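Local coordinates for protein sulfotransferase (Mus musculus, PDB 5X2B) that probably transfers sulfonate groups to acceptor molecules and binds adenosine-3',5'-diphosphate in its nucleotide pocket, at residues W153-K164 with L262-V272. Sequence-based numbering, arbitrary orientation. Where two conformers were deposited one is given.
Sequences WFDHVLSWEEHK and LFTEKMRNSDV
Ser270 OG is held by two partners: it donates to Glu161 OE1 at 3.1 Å and, as N-cap of helix 271-281, accepts the backbone N-H of Gly273. The serine arrives on the syn side of Glu161 OE1, the side of the other carboxylate oxygen. Glu161 gets there fully stretched, CG anti to the backbone N (chi1 -178°) and the chain straight beyond it. Its OE2 lies 3.2 Å from Val272 N in a less certain hydrogen bond, while its carboxylate carbon rests 3.6 Å from Val272 CG2. A leucine in place of Glu161 would probably leave Ser270 OG with Gly273 but no carboxylate acceptor and weaken the tie to this helix start. In this P-loop-like sulfotransferase fold, helix 153-161 precedes strand 169-173 at an edge of the parallel sheet, and the 262-266 end of helix 253-266 runs beside helix 153-161, crossing at -26°. Val272 reaches on to Phe173 of that strand. The Phe154 ring fills the gap between the helices: CE1 comes 3.6 Å from Phe263 CA, with Lys266 CG and Leu262 CD2 over one face and Trp153 CE3 over the other. Met267 CG meets the Phe154 edge in the ring plane, and its bent chain sets SD beside that edge and obliquely to Trp153, two Met-aromatic contacts. Leu158 CD2 closes on the same sulfur at 4.2 Å. Pro113 touches both Trp153 and Phe263. At the exposed margin, Lys266 passes its CE 3.8 Å from Phe154 CB, then sends NZ to Asp155 OD1, a 2.9 Å salt bridge met on the syn side, 17° out of the carboxylate plane.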
ATOM      1  N   TRP A 153       1.181   8.601  -8.506  1.00 29.29           N
ATOM      2  CA  TRP A 153       0.079   8.292  -7.686  1.00 25.63           C
ATOM      3  C   TRP A 153      -1.088   8.086  -8.623  1.00 33.75           C
ATOM      4  O   TRP A 153      -1.649   7.004  -8.734  1.00 44.71           O
ATOM      5  CB  TRP A 153      -0.206   9.466  -6.822  1.00 19.30           C
ATOM      6  CG  TRP A 153      -1.216   9.179  -5.859  1.00 21.90           C
ATOM      7  CD1 TRP A 153      -1.058   8.448  -4.754  1.00 21.97           C
ATOM      8  CD2 TRP A 153      -2.588   9.628  -5.871  1.00 21.26           C
ATOM      9  NE1 TRP A 153      -2.241   8.390  -4.058  1.00 42.40           N
ATOM     10  CE2 TRP A 153      -3.200   9.122  -4.722  1.00 26.74           C
ATOM     11  CE3 TRP A 153      -3.357  10.405  -6.749  1.00 25.61           C
ATOM     12  CZ2 TRP A 153      -4.540   9.354  -4.408  1.00 31.43           C
ATOM     13  CZ3 TRP A 153      -4.693  10.642  -6.442  1.00 21.26           C
ATOM     14  CH2 TRP A 153      -5.267  10.121  -5.288  1.00 26.12           C
ATOM     15  N   PHE A 154      -1.424   9.141  -9.340  1.00 30.37           N
ATOM     16  CA  PHE A 154      -2.730   9.193  -9.973  1.00 27.49           C
ATOM     17  C   PHE A 154      -2.973   7.961 -10.806  1.00 20.96           C
ATOM     18  O   PHE A 154      -4.025   7.392 -10.750  1.00 43.09           O
ATOM     19  CB  PHE A 154      -2.891  10.460 -10.817  1.00 37.80           C
ATOM     20  CG  PHE A 154      -2.696  11.748 -10.034  1.00 23.92           C
ATOM     21  CD1 PHE A 154      -3.772  12.423  -9.488  1.00 26.78           C
ATOM     22  CD2 PHE A 154      -1.420  12.275  -9.854  1.00 38.16           C
ATOM     23  CE1 PHE A 154      -3.596  13.610  -8.797  1.00 37.92           C
ATOM     24  CE2 PHE A 154      -1.232  13.429  -9.155  1.00 30.15           C
ATOM     25  CZ  PHE A 154      -2.316  14.112  -8.623  1.00 49.32           C
ATOM     26  N   ASP A 155      -1.992   7.545 -11.566  1.00 18.88           N
ATOM     27  CA  ASP A 155      -2.121   6.360 -12.334  1.00 23.44           C
ATOM     28  C   ASP A 155      -2.413   5.146 -11.489  1.00 39.16           C
ATOM     29  O   ASP A 155      -3.255   4.333 -11.851  1.00 46.89           O
ATOM     30  CB  ASP A 155      -0.835   6.133 -13.072  1.00 37.02           C
ATOM     31  CG  ASP A 155      -0.605   7.180 -14.107  1.00 43.58           C
ATOM     32  OD1 ASP A 155      -1.557   7.988 -14.257  1.00 26.31           O
ATOM     33  OD2 ASP A 155       0.464   7.191 -14.793  1.00 37.65           O
ATOM     34  N   HIS A 156      -1.731   5.007 -10.364  1.00 27.22           N
ATOM     35  CA  HIS A 156      -1.934   3.832  -9.547  1.00 27.21           C
ATOM     36  C   HIS A 156      -3.396   3.672  -9.239  1.00 26.01           C
ATOM     37  O   HIS A 156      -4.053   2.645  -9.435  1.00 29.18           O
ATOM     38  CB  HIS A 156      -1.187   3.985  -8.237  1.00 19.11           C
ATOM     39  CG  HIS A 156      -0.911   2.665  -7.584  1.00 25.14           C
ATOM     40  ND1 HIS A 156      -1.695   2.171  -6.579  1.00 46.83           N
ATOM     41  CD2 HIS A 156       0.013   1.727  -7.863  1.00 29.31           C
ATOM     42  CE1 HIS A 156      -1.235   0.969  -6.224  1.00 32.06           C
ATOM     43  NE2 HIS A 156      -0.193   0.679  -6.986  1.00 32.85           N
ATOM     44  N   VAL A 157      -3.893   4.739  -8.721  1.00 15.50           N
ATOM     45  CA  VAL A 157      -5.187   4.726  -8.156  1.00 18.41           C
ATOM     46  C   VAL A 157      -6.192   4.420  -9.242  1.00 32.14           C
ATOM     47  O   VAL A 157      -7.158   3.648  -9.059  1.00 34.91           O
ATOM     48  CB  VAL A 157      -5.415   6.131  -7.609  1.00 33.49           C
ATOM     49  CG1 VAL A 157      -6.781   6.282  -7.028  1.00 25.27           C
ATOM     50  CG2 VAL A 157      -4.396   6.437  -6.564  1.00 25.14           C
ATOM     51  N   LEU A 158      -5.971   5.036 -10.394  1.00 25.65           N
ATOM     52  CA  LEU A 158      -6.974   5.019 -11.455  1.00 28.76           C
ATOM     53  C   LEU A 158      -7.131   3.656 -12.038  1.00 31.27           C
ATOM     54  O   LEU A 158      -8.215   3.091 -12.119  1.00 30.28           O
ATOM     55  CB  LEU A 158      -6.601   5.999 -12.553  1.00 28.65           C
ATOM     56  CG  LEU A 158      -6.926   7.463 -12.186  1.00 37.26           C
ATOM     57  CD1 LEU A 158      -6.411   8.481 -13.259  1.00 31.42           C
ATOM     58  CD2 LEU A 158      -8.412   7.703 -11.940  1.00 24.92           C
ATOM     59  N   SER A 159      -6.011   3.131 -12.441  1.00 27.11           N
ATOM     60  CA  SER A 159      -5.945   1.809 -12.972  0.56 31.86           C
ATOM     61  C   SER A 159      -6.779   0.974 -12.060  1.00 38.11           C
ATOM     62  O   SER A 159      -7.628   0.193 -12.482  1.00 35.01           O
ATOM     63  CB  SER A 159      -4.500   1.322 -12.947  0.56 30.86           C
ATOM     64  OG  SER A 159      -3.907   1.453 -11.650  0.56 28.99           O
ATOM     65  N   TRP A 160      -6.547   1.174 -10.779  1.00 29.27           N
ATOM     66  CA  TRP A 160      -7.175   0.294  -9.845  1.00 25.41           C
ATOM     67  C   TRP A 160      -8.601   0.640  -9.762  1.00 23.91           C
ATOM     68  O   TRP A 160      -9.459  -0.195  -9.568  1.00 25.54           O
ATOM     69  CB  TRP A 160      -6.522   0.400  -8.487  1.00 35.06           C
ATOM     70  CG  TRP A 160      -5.338  -0.401  -8.524  1.00 35.26           C
ATOM     71  CD1 TRP A 160      -4.042   0.012  -8.590  1.00 38.89           C
ATOM     72  CD2 TRP A 160      -5.313  -1.793  -8.595  1.00 24.37           C
ATOM     73  NE1 TRP A 160      -3.211  -1.057  -8.669  1.00 26.51           N
ATOM     74  CE2 TRP A 160      -3.980  -2.196  -8.666  1.00 21.90           C
ATOM     75  CE3 TRP A 160      -6.306  -2.767  -8.585  1.00 18.18           C
ATOM     76  CZ2 TRP A 160      -3.596  -3.501  -8.727  1.00 36.81           C
ATOM     77  CZ3 TRP A 160      -5.941  -4.067  -8.633  1.00 40.81           C
ATOM     78  CH2 TRP A 160      -4.590  -4.434  -8.706  1.00 42.05           C
ATOM     79  N   GLU A 161      -8.877   1.901  -9.901  1.00 22.49           N
ATOM     80  CA  GLU A 161     -10.202   2.273  -9.609  1.00 22.98           C
ATOM     81  C   GLU A 161     -11.061   1.618 -10.652  1.00 28.24           C
ATOM     82  O   GLU A 161     -12.244   1.514 -10.477  1.00 28.01           O
ATOM     83  CB  GLU A 161     -10.357   3.777  -9.667  1.00 27.53           C
ATOM     84  CG  GLU A 161     -11.770   4.245  -9.320  1.00 28.61           C
ATOM     85  CD  GLU A 161     -11.938   5.790  -9.148  1.00 31.82           C
ATOM     86  OE1 GLU A 161     -10.998   6.532  -9.451  1.00 40.43           O
ATOM     87  OE2 GLU A 161     -13.006   6.278  -8.713  1.00 24.99           O
ATOM     88  N   GLU A 162     -10.484   1.170 -11.759  1.00 31.05           N
ATOM     89  CA  GLU A 162     -11.335   0.672 -12.838  1.00 30.56           C
ATOM     90  C   GLU A 162     -12.105  -0.561 -12.456  1.00 33.17           C
ATOM     91  O   GLU A 162     -13.020  -0.998 -13.152  1.00 26.51           O
ATOM     92  CB  GLU A 162     -10.495   0.334 -14.043  1.00 19.98           C
ATOM     93  CG  GLU A 162     -10.162   1.558 -14.735  1.00 31.32           C
ATOM     94  CD  GLU A 162      -9.594   1.296 -16.088  1.00 36.79           C
ATOM     95  OE1 GLU A 162      -9.584   0.130 -16.546  1.00 52.17           O
ATOM     96  OE2 GLU A 162      -9.167   2.286 -16.697  1.00 49.40           O
ATOM     97  N   HIS A 163     -11.704  -1.163 -11.365  1.00 27.44           N
ATOM     98  CA  HIS A 163     -12.234  -2.442 -11.073  1.00 19.55           C
ATOM     99  C   HIS A 163     -12.839  -2.314  -9.711  1.00 26.32           C
ATOM    100  O   HIS A 163     -13.063  -3.307  -9.027  1.00 34.27           O
ATOM    101  CB  HIS A 163     -11.113  -3.488 -11.120  1.00 20.92           C
ATOM    102  CG  HIS A 163     -10.273  -3.380 -12.335  1.00 28.31           C
ATOM    103  ND1 HIS A 163     -10.616  -3.963 -13.538  1.00 23.12           N
ATOM    104  CD2 HIS A 163      -9.113  -2.695 -12.564  1.00 33.92           C
ATOM    105  CE1 HIS A 163      -9.706  -3.645 -14.437  1.00 33.59           C
ATOM    106  NE2 HIS A 163      -8.795  -2.897 -13.888  1.00 30.71           N
ATOM    107  N   LYS A 164     -13.095  -1.074  -9.304  1.00 28.88           N
ATOM    108  CA  LYS A 164     -13.717  -0.831  -8.024  1.00 24.24           C
ATOM    109  C   LYS A 164     -15.082  -1.511  -7.894  1.00 36.19           C
ATOM    110  O   LYS A 164     -15.427  -1.901  -6.789  1.00 33.49           O
ATOM    111  CB  LYS A 164     -13.853   0.650  -7.738  1.00 31.79           C
ATOM    112  CG  LYS A 164     -14.710   0.916  -6.518  1.00 36.03           C
ATOM    113  CD  LYS A 164     -14.198   2.092  -5.690  1.00 39.08           C
ATOM    114  CE  LYS A 164     -15.340   2.961  -5.109  1.00 48.45           C
ATOM    115  NZ  LYS A 164     -16.028   2.442  -3.864  1.00 53.82           N
ATOM    116  N   LEU A 262      -3.747  19.779 -11.126  1.00 46.99           N
ATOM    117  CA  LEU A 262      -3.419  18.486 -11.695  1.00 46.43           C
ATOM    118  C   LEU A 262      -4.370  17.455 -11.127  1.00 45.95           C
ATOM    119  O   LEU A 262      -4.811  16.539 -11.818  1.00 37.99           O
ATOM    120  CB  LEU A 262      -2.001  18.060 -11.347  1.00 51.86           C
ATOM    121  CG  LEU A 262      -1.308  17.135 -12.361  1.00 51.12           C
ATOM    122  CD1 LEU A 262       0.029  16.648 -11.826  1.00 49.72           C
ATOM    123  CD2 LEU A 262      -2.132  15.921 -12.735  1.00 41.45           C
ATOM    124  N   PHE A 263      -4.651  17.582  -9.843  1.00 30.30           N
ATOM    125  CA  PHE A 263      -5.501  16.615  -9.234  1.00 41.06           C
ATOM    126  C   PHE A 263      -6.845  16.621  -9.912  1.00 30.11           C
ATOM    127  O   PHE A 263      -7.404  15.602 -10.297  1.00 37.06           O
ATOM    128  CB  PHE A 263      -5.766  16.923  -7.793  1.00 28.42           C
ATOM    129  CG  PHE A 263      -6.717  15.959  -7.203  1.00 44.93           C
ATOM    130  CD1 PHE A 263      -6.252  14.814  -6.564  1.00 32.21           C
ATOM    131  CD2 PHE A 263      -8.088  16.133  -7.380  1.00 30.53           C
ATOM    132  CE1 PHE A 263      -7.145  13.905  -6.045  1.00 24.71           C
ATOM    133  CE2 PHE A 263      -8.990  15.230  -6.863  1.00 38.03           C
ATOM    134  CZ  PHE A 263      -8.526  14.114  -6.193  1.00 40.65           C
ATOM    135  N   THR A 264      -7.387  17.806  -9.992  1.00 41.11           N
ATOM    136  CA  THR A 264      -8.660  18.001 -10.613  1.00 53.21           C
ATOM    137  C   THR A 264      -8.617  17.645 -12.093  1.00 36.38           C
ATOM    138  O   THR A 264      -9.629  17.284 -12.673  1.00 40.17           O
ATOM    139  CB  THR A 264      -9.035  19.437 -10.509  1.00 51.78           C
ATOM    140  OG1 THR A 264      -9.242  19.766  -9.122  1.00 54.69           O
ATOM    141  CG2 THR A 264     -10.273  19.681 -11.327  1.00 53.30           C
ATOM    142  N   GLU A 265      -7.445  17.763 -12.695  1.00 38.82           N
ATOM    143  CA  GLU A 265      -7.252  17.368 -14.086  1.00 35.14           C
ATOM    144  C   GLU A 265      -7.195  15.860 -14.220  1.00 56.04           C
ATOM    145  O   GLU A 265      -7.777  15.286 -15.133  1.00 56.79           O
ATOM    146  CB  GLU A 265      -5.966  17.964 -14.614  1.00 35.32           C
ATOM    147  CG  GLU A 265      -5.443  17.362 -15.888  1.00 45.39           C
ATOM    148  CD  GLU A 265      -4.071  17.915 -16.229  1.00 67.15           C
ATOM    149  OE1 GLU A 265      -4.021  19.002 -16.835  1.00 85.29           O
ATOM    150  OE2 GLU A 265      -3.042  17.293 -15.873  1.00 60.20           O
ATOM    151  N   LYS A 266      -6.486  15.190 -13.328  1.00 40.50           N
ATOM    152  CA  LYS A 266      -6.425  13.766 -13.460  1.00 34.05           C
ATOM    153  C   LYS A 266      -7.663  13.113 -12.827  1.00 41.69           C
ATOM    154  O   LYS A 266      -8.247  12.228 -13.419  1.00 45.23           O
ATOM    155  CB  LYS A 266      -5.109  13.212 -12.897  1.00 42.53           C
ATOM    156  CG  LYS A 266      -3.873  13.586 -13.693  1.00 30.70           C
ATOM    157  CD  LYS A 266      -3.451  12.545 -14.765  1.00 34.09           C
ATOM    158  CE  LYS A 266      -2.178  11.746 -14.354  1.00 41.25           C
ATOM    159  NZ  LYS A 266      -1.736  10.665 -15.361  1.00 47.75           N
ATOM    160  N   MET A 267      -8.085  13.547 -11.648  1.00 47.97           N
ATOM    161  CA  MET A 267      -9.122  12.801 -10.915  1.00 35.48           C
ATOM    162  C   MET A 267     -10.486  13.258 -11.286  1.00 43.91           C
ATOM    163  O   MET A 267     -11.365  13.318 -10.421  1.00 46.69           O
ATOM    164  CB  MET A 267      -8.955  13.015  -9.421  1.00 27.11           C
ATOM    165  CG  MET A 267      -7.608  12.641  -8.989  1.00 19.98           C
ATOM    166  SD  MET A 267      -7.424  11.002  -9.597  1.00 44.09           S
ATOM    167  CE  MET A 267      -8.646  10.242  -8.573  1.00 36.06           C
ATOM    168  N   ARG A 268     -10.666  13.551 -12.574  1.00 45.78           N
ATOM    169  CA  ARG A 268     -11.825  14.306 -13.042  1.00 44.56           C
ATOM    170  C   ARG A 268     -13.042  13.886 -12.264  1.00 53.66           C
ATOM    171  O   ARG A 268     -13.470  14.526 -11.299  1.00 56.81           O
ATOM    172  CB  ARG A 268     -12.136  14.036 -14.536  1.00 61.85           C
ATOM    173  CG  ARG A 268     -10.972  13.964 -15.520  1.00 64.63           C
ATOM    174  CD  ARG A 268     -10.539  15.345 -16.033  1.00 78.65           C
ATOM    175  NE  ARG A 268     -11.374  15.905 -17.108  1.00 77.16           N
ATOM    176  CZ  ARG A 268     -11.124  15.775 -18.415  1.00 77.80           C
ATOM    177  NH1 ARG A 268     -11.929  16.335 -19.309  1.00 71.94           N
ATOM    178  NH2 ARG A 268     -10.073  15.085 -18.846  1.00 73.02           N
ATOM    179  N   ASN A 269     -13.586  12.770 -12.712  1.00 45.86           N
ATOM    180  CA  ASN A 269     -14.916  12.364 -12.350  1.00 55.42           C
ATOM    181  C   ASN A 269     -14.746  11.078 -11.607  1.00 60.13           C
ATOM    182  O   ASN A 269     -15.626  10.216 -11.612  1.00 62.57           O
ATOM    183  CB  ASN A 269     -15.734  12.141 -13.614  1.00 65.22           C
ATOM    184  CG  ASN A 269     -14.878  12.184 -14.873  1.00 56.15           C
ATOM    185  OD1 ASN A 269     -13.950  11.402 -15.021  1.00 51.84           O
ATOM    186  ND2 ASN A 269     -15.193  13.092 -15.783  1.00 58.32           N
ATOM    187  N   SER A 270     -13.576  10.943 -10.989  1.00 53.42           N
ATOM    188  CA  SER A 270     -13.275   9.788 -10.161  1.00 30.97           C
ATOM    189  C   SER A 270     -14.006   9.896  -8.821  1.00 29.92           C
ATOM    190  O   SER A 270     -13.707  10.735  -8.002  1.00 47.03           O
ATOM    191  CB  SER A 270     -11.772   9.688  -9.961  1.00 26.88           C
ATOM    192  OG  SER A 270     -11.515   9.437  -8.609  1.00 46.51           O
ATOM    193  N   ASP A 271     -14.997   9.053  -8.625  1.00 31.57           N
ATOM    194  CA  ASP A 271     -15.785   9.040  -7.414  1.00 29.47           C
ATOM    195  C   ASP A 271     -14.880   9.084  -6.230  1.00 23.06           C
ATOM    196  O   ASP A 271     -15.144   9.682  -5.201  1.00 40.85           O
ATOM    197  CB  ASP A 271     -16.529   7.716  -7.314  1.00 45.27           C
ATOM    198  CG  ASP A 271     -17.545   7.527  -8.415  1.00 50.86           C
ATOM    199  OD1 ASP A 271     -18.555   6.839  -8.165  1.00 62.78           O
ATOM    200  OD2 ASP A 271     -17.339   8.052  -9.529  1.00 60.99           O
ATOM    201  N   VAL A 272     -13.802   8.375  -6.394  1.00 34.20           N
ATOM    202  CA  VAL A 272     -12.876   8.220  -5.329  1.00 52.78           C
ATOM    203  C   VAL A 272     -12.324   9.629  -5.173  1.00 47.67           C
ATOM    204  O   VAL A 272     -12.428  10.206  -4.088  1.00 49.43           O
ATOM    205  CB  VAL A 272     -11.868   7.062  -5.673  1.00 65.01           C
ATOM    206  CG1 VAL A 272     -10.587   7.061  -4.803  1.00 32.59           C
ATOM    207  CG2 VAL A 272     -12.578   5.707  -5.559  1.00 42.11           C
TER